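Local coordinates for magnesium and cobalt efflux protein CorC (Neisseria meningitidis serogroup B, PDB 3OI8), which probably takes part in magnesium and cobalt ion transport, and here comprises its N-terminal helical region and the pair of CBS domains, with adenosine bound, at residues A[12-15]-A[16-19]; A[23-26]-A[27-31]. All coordinates share one frame; numbering follows the deposited sequence.

Overall arrangement
Both contacts are local and lie in the N-terminal region, away from the adenosine pocket. Contact 1 covers the end of helix 5-17 and the first residues beyond it, and contact 2 is the first part of helix 23-35. The two helices follow each other in the chain, and the contact centres are about 11 Å apart. They meet directly: R13 NH2 bridges to E30 OE1 at 2.9 Å, and H16 packs on A23 and L26. Each is partly buried. Contact 1 is mostly surface and polar, with L12 and A15 buried. Contact 2 buries three residues, T25 and the leucines L26 and L29, and is regular helix throughout. Both touch the second subunit.

Contact 1 of 2, residues A[12-15]-A[16-19]; sequences LRQA and HEQE
Three backbone bonds join 12-15 to 16-19 as the last turn of helix 5-17. H16 N bonds to L12 O at 3.0 Å. E17 N bonds to R13 O, and Q18 N reaches Q14 O at 2.9 Å.

Among the side chains, E17 folds back over the backbone of the preceding turn. Its CG sits between the backbone N and the carbonyl carbon (chi1 80°), and a bend at chi2 turns the carboxylate toward Q14 CA. OE2 lies 3.2 Å from Q14 CA and 2.8 Å from R13 O. Q14 and Q18 lie one turn apart on an exposed side, their amide planes 40° apart.

The ends of R13 and H16 lead away from this turn. R13 forms a salt bridge with E30, and H16 ND1 is hydrogen-bonded to F21 O. L12 and A15 are buried, and both pack on V8 of the second subunit.

Q18 is the first residue to leave helical angles. E19 follows with positive phi (58°), and its N bonds to H16 O at 2.8 Å. With V20 N returning to A15 O, this is a Schellman motif, a classic C-terminal helix end.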
loop_
_atom_site.group_PDB
_atom_site.type_symbol
_atom_site.label_atom_id
_atom_site.label_comp_id
_atom_site.label_asym_id
_atom_site.label_seq_id
_atom_site.Cartn_x
_atom_site.Cartn_y
_atom_site.Cartn_z
ATOM N N LEU A 12 -15.228 -23.974 4.847
ATOM C CA LEU A 12 -14.119 -23.706 3.942
ATOM C C LEU A 12 -13.020 -24.771 4.003
ATOM O O LEU A 12 -12.477 -25.164 2.965
ATOM C CB LEU A 12 -13.535 -22.330 4.215
ATOM C CG LEU A 12 -14.518 -21.181 3.960
ATOM C CD1 LEU A 12 -13.978 -19.891 4.541
ATOM C CD2 LEU A 12 -14.856 -21.033 2.480
ATOM N N ARG A 13 -12.681 -25.213 5.214
ATOM C CA ARG A 13 -11.696 -26.273 5.380
ATOM C C ARG A 13 -12.185 -27.527 4.674
ATOM O O ARG A 13 -11.387 -28.300 4.121
ATOM C CB ARG A 13 -11.433 -26.553 6.857
ATOM C CG ARG A 13 -10.173 -25.888 7.352
ATOM C CD ARG A 13 -10.225 -25.582 8.826
ATOM N NE ARG A 13 -9.376 -24.433 9.126
ATOM C CZ ARG A 13 -9.100 -23.998 10.351
ATOM N NH1 ARG A 13 -9.603 -24.627 11.407
ATOM N NH2 ARG A 13 -8.315 -22.939 10.518
ATOM N N GLN A 14 -13.502 -27.706 4.675
ATOM C CA GLN A 14 -14.124 -28.826 3.978
ATOM C C GLN A 14 -13.893 -28.730 2.472
ATOM O O GLN A 14 -13.480 -29.703 1.837
ATOM C CB GLN A 14 -15.626 -28.874 4.268
ATOM C CG GLN A 14 -16.325 -30.098 3.692
ATOM C CD GLN A 14 -17.689 -29.778 3.103
ATOM O OE1 GLN A 14 -17.788 -29.204 2.015
ATOM N NE2 GLN A 14 -18.747 -30.155 3.815
ATOM N N ALA A 15 -14.156 -27.559 1.894
ATOM C CA ALA A 15 -14.014 -27.394 0.446
ATOM C C ALA A 15 -12.569 -27.647 0.025
ATOM O O ALA A 15 -12.309 -28.338 -0.968
ATOM C CB ALA A 15 -14.474 -26.015 0.013
ATOM N N HIS A 16 -11.628 -27.108 0.800
ATOM C CA HIS A 16 -10.214 -27.361 0.544
ATOM C C HIS A 16 -9.869 -28.850 0.524
ATOM O O HIS A 16 -9.145 -29.299 -0.356
ATOM C CB HIS A 16 -9.317 -26.662 1.555
ATOM C CG HIS A 16 -7.902 -27.149 1.521
ATOM N ND1 HIS A 16 -7.118 -27.072 0.391
ATOM C CD2 HIS A 16 -7.135 -27.735 2.472
ATOM C CE1 HIS A 16 -5.926 -27.580 0.649
ATOM N NE2 HIS A 16 -5.910 -27.988 1.905
ATOM N N GLU A 17 -10.366 -29.609 1.498
ATOM C CA GLU A 17 -10.091 -31.045 1.537
ATOM C C GLU A 17 -10.798 -31.788 0.394
ATOM O O GLU A 17 -10.363 -32.868 -0.018
ATOM C CB GLU A 17 -10.465 -31.644 2.894
ATOM C CG GLU A 17 -11.945 -31.918 3.078
ATOM C CD GLU A 17 -12.393 -31.758 4.527
ATOM O OE1 GLU A 17 -13.208 -32.582 4.998
ATOM O OE2 GLU A 17 -11.931 -30.806 5.195
ATOM N N GLN A 18 -11.885 -31.206 -0.109
ATOM C CA GLN A 18 -12.555 -31.713 -1.307
ATOM C C GLN A 18 -11.973 -31.052 -2.551
ATOM O O GLN A 18 -12.547 -31.130 -3.639
ATOM C CB GLN A 18 -14.056 -31.450 -1.232
ATOM C CG GLN A 18 -14.796 -32.360 -0.250
ATOM C CD GLN A 18 -16.051 -31.711 0.300
ATOM O OE1 GLN A 18 -16.468 -30.650 -0.166
ATOM N NE2 GLN A 18 -16.649 -32.334 1.307
ATOM N N GLU A 19 -10.840 -30.376 -2.364
ATOM C CA GLU A 19 -10.069 -29.786 -3.460
ATOM C C GLU A 19 -10.821 -28.771 -4.340
ATOM O O GLU A 19 -10.457 -28.558 -5.498
ATOM C CB GLU A 19 -9.423 -30.888 -4.312
ATOM C CG GLU A 19 -8.387 -31.705 -3.542
ATOM C CD GLU A 19 -7.688 -32.757 -4.390
ATOM O OE1 GLU A 19 -8.273 -33.209 -5.401
ATOM O OE2 GLU A 19 -6.549 -33.137 -4.036
#

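Contact 2 of 2, residues A[23-26]-A[27-31]; sequences ADTL and LRLEK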
loop_
_atom_site.group_PDB
_atom_site.type_symbol
_atom_site.label_atom_id
_atom_site.label_comp_id
_atom_site.label_asym_id
_atom_site.label_seq_id
_atom_site.Cartn_x
_atom_site.Cartn_y
_atom_site.Cartn_z
ATOM N N ALA A 23 -4.506 -25.008 -0.890
ATOM C CA ALA A 23 -4.075 -24.594 0.442
ATOM C C ALA A 23 -3.885 -23.080 0.551
ATOM O O ALA A 23 -4.335 -22.464 1.513
ATOM C CB ALA A 23 -2.798 -25.324 0.838
ATOM N N ASP A 24 -3.216 -22.485 -0.432
ATOM C CA ASP A 24 -2.979 -21.042 -0.426
ATOM C C ASP A 24 -4.271 -20.226 -0.411
ATOM O O ASP A 24 -4.375 -19.231 0.301
ATOM C CB ASP A 24 -2.110 -20.627 -1.614
ATOM C CG ASP A 24 -0.681 -21.119 -1.490
ATOM O OD1 ASP A 24 -0.356 -21.756 -0.462
ATOM O OD2 ASP A 24 0.116 -20.865 -2.418
ATOM N N THR A 25 -5.250 -20.635 -1.209
ATOM C CA THR A 25 -6.520 -19.924 -1.253
ATOM C C THR A 25 -7.194 -20.022 0.104
ATOM O O THR A 25 -7.748 -19.044 0.618
ATOM C CB THR A 25 -7.437 -20.502 -2.350
ATOM O OG1 THR A 25 -6.810 -20.318 -3.617
ATOM C CG2 THR A 25 -8.777 -19.795 -2.366
ATOM N N LEU A 26 -7.131 -21.209 0.694
ATOM C CA LEU A 26 -7.734 -21.429 1.996
ATOM C C LEU A 26 -7.153 -20.485 3.020
ATOM O O LEU A 26 -7.882 -19.947 3.862
ATOM C CB LEU A 26 -7.532 -22.872 2.462
ATOM C CG LEU A 26 -8.020 -23.143 3.893
ATOM C CD1 LEU A 26 -9.526 -22.929 3.982
ATOM C CD2 LEU A 26 -7.641 -24.551 4.349
ATOM N N LEU A 27 -5.839 -20.286 2.962
ATOM C CA LEU A 27 -5.187 -19.418 3.931
ATOM C C LEU A 27 -5.621 -17.988 3.684
ATOM O O LEU A 27 -5.757 -17.205 4.617
ATOM C CB LEU A 27 -3.664 -19.544 3.853
ATOM C CG LEU A 27 -3.082 -20.804 4.497
ATOM C CD1 LEU A 27 -1.566 -20.823 4.383
ATOM C CD2 LEU A 27 -3.519 -20.893 5.955
ATOM N N ARG A 28 -5.858 -17.652 2.423
ATOM C CA ARG A 28 -6.250 -16.289 2.096
ATOM C C ARG A 28 -7.665 -16.022 2.614
ATOM O O ARG A 28 -7.937 -14.962 3.178
ATOM C CB ARG A 28 -6.153 -16.061 0.591
ATOM C CG ARG A 28 -6.049 -14.608 0.182
ATOM C CD ARG A 28 -5.884 -14.463 -1.335
ATOM N NE ARG A 28 -6.341 -13.148 -1.775
ATOM C CZ ARG A 28 -6.434 -12.758 -3.040
ATOM N NH1 ARG A 28 -6.877 -11.539 -3.309
ATOM N NH2 ARG A 28 -6.095 -13.577 -4.035
ATOM N N LEU A 29 -8.558 -16.997 2.439
ATOM C CA LEU A 29 -9.935 -16.876 2.923
ATOM C C LEU A 29 -10.005 -16.770 4.437
ATOM O O LEU A 29 -10.768 -15.955 4.962
ATOM C CB LEU A 29 -10.816 -18.042 2.433
ATOM C CG LEU A 29 -11.112 -18.099 0.933
ATOM C CD1 LEU A 29 -11.895 -19.366 0.584
ATOM C CD2 LEU A 29 -11.881 -16.880 0.481
ATOM N N GLU A 30 -9.233 -17.597 5.146
ATOM C CA GLU A 30 -9.221 -17.538 6.613
ATOM C C GLU A 30 -8.669 -16.201 7.105
ATOM O O GLU A 30 -9.110 -15.666 8.127
ATOM C CB GLU A 30 -8.378 -18.668 7.205
ATOM C CG GLU A 30 -8.891 -20.065 6.903
ATOM C CD GLU A 30 -8.129 -21.137 7.661
ATOM O OE1 GLU A 30 -7.521 -20.810 8.704
ATOM O OE2 GLU A 30 -8.141 -22.304 7.219
ATOM N N LYS A 31 -7.680 -15.676 6.389
ATOM C CA LYS A 31 -7.106 -14.382 6.758
ATOM C C LYS A 31 -8.166 -13.281 6.646
ATOM O O LYS A 31 -8.289 -12.434 7.524
ATOM C CB LYS A 31 -5.888 -14.058 5.887
ATOM C CG LYS A 31 -5.037 -12.922 6.425
ATOM C CD LYS A 31 -3.848 -12.621 5.515
ATOM C CE LYS A 31 -2.961 -11.517 6.095
ATOM N NZ LYS A 31 -3.725 -10.265 6.388
#
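Four successive i to i+4 backbone bonds tie 23-26 to 27-31 as regular alpha helix, running from L27 N to A23 O through to E30 N to L26 O, all 2.9 to 3.0 Å.

L26 and E30 meet one turn apart. E30 extends beyond CG and its carboxylate crosses the end of L26 at a slant. Its OE2 lies 3.4 Å from L26 CG and 3.6 Å from L26 CD1, while E30 CG rests 3.2 Å from L26 O. The L26 branch point swings anti to its own nitrogen (chi1 174°), which carries it to the carboxylate. OE1 forms a salt bridge with R13 on helix 5-17, and OE2 also has a hydrogen-bond partner outside these two segments.

This is the face on which helix 23-35 packs against helix 5-17, making a helical hairpin in the N-terminal region. L29 touches L12 there, and both L26 and L29 also touch F21.

L29 lies against the preceding turn, with CG 3.5 Å from T25 O. L27 is on the exposed side, with CG 3.6 Å from A23 O. R28 runs extended away from the turn. Its CB stays 3.4 Å from T25 O, and its guanidinium NH2 makes a weak hydrogen bond to T122 of the second subunit.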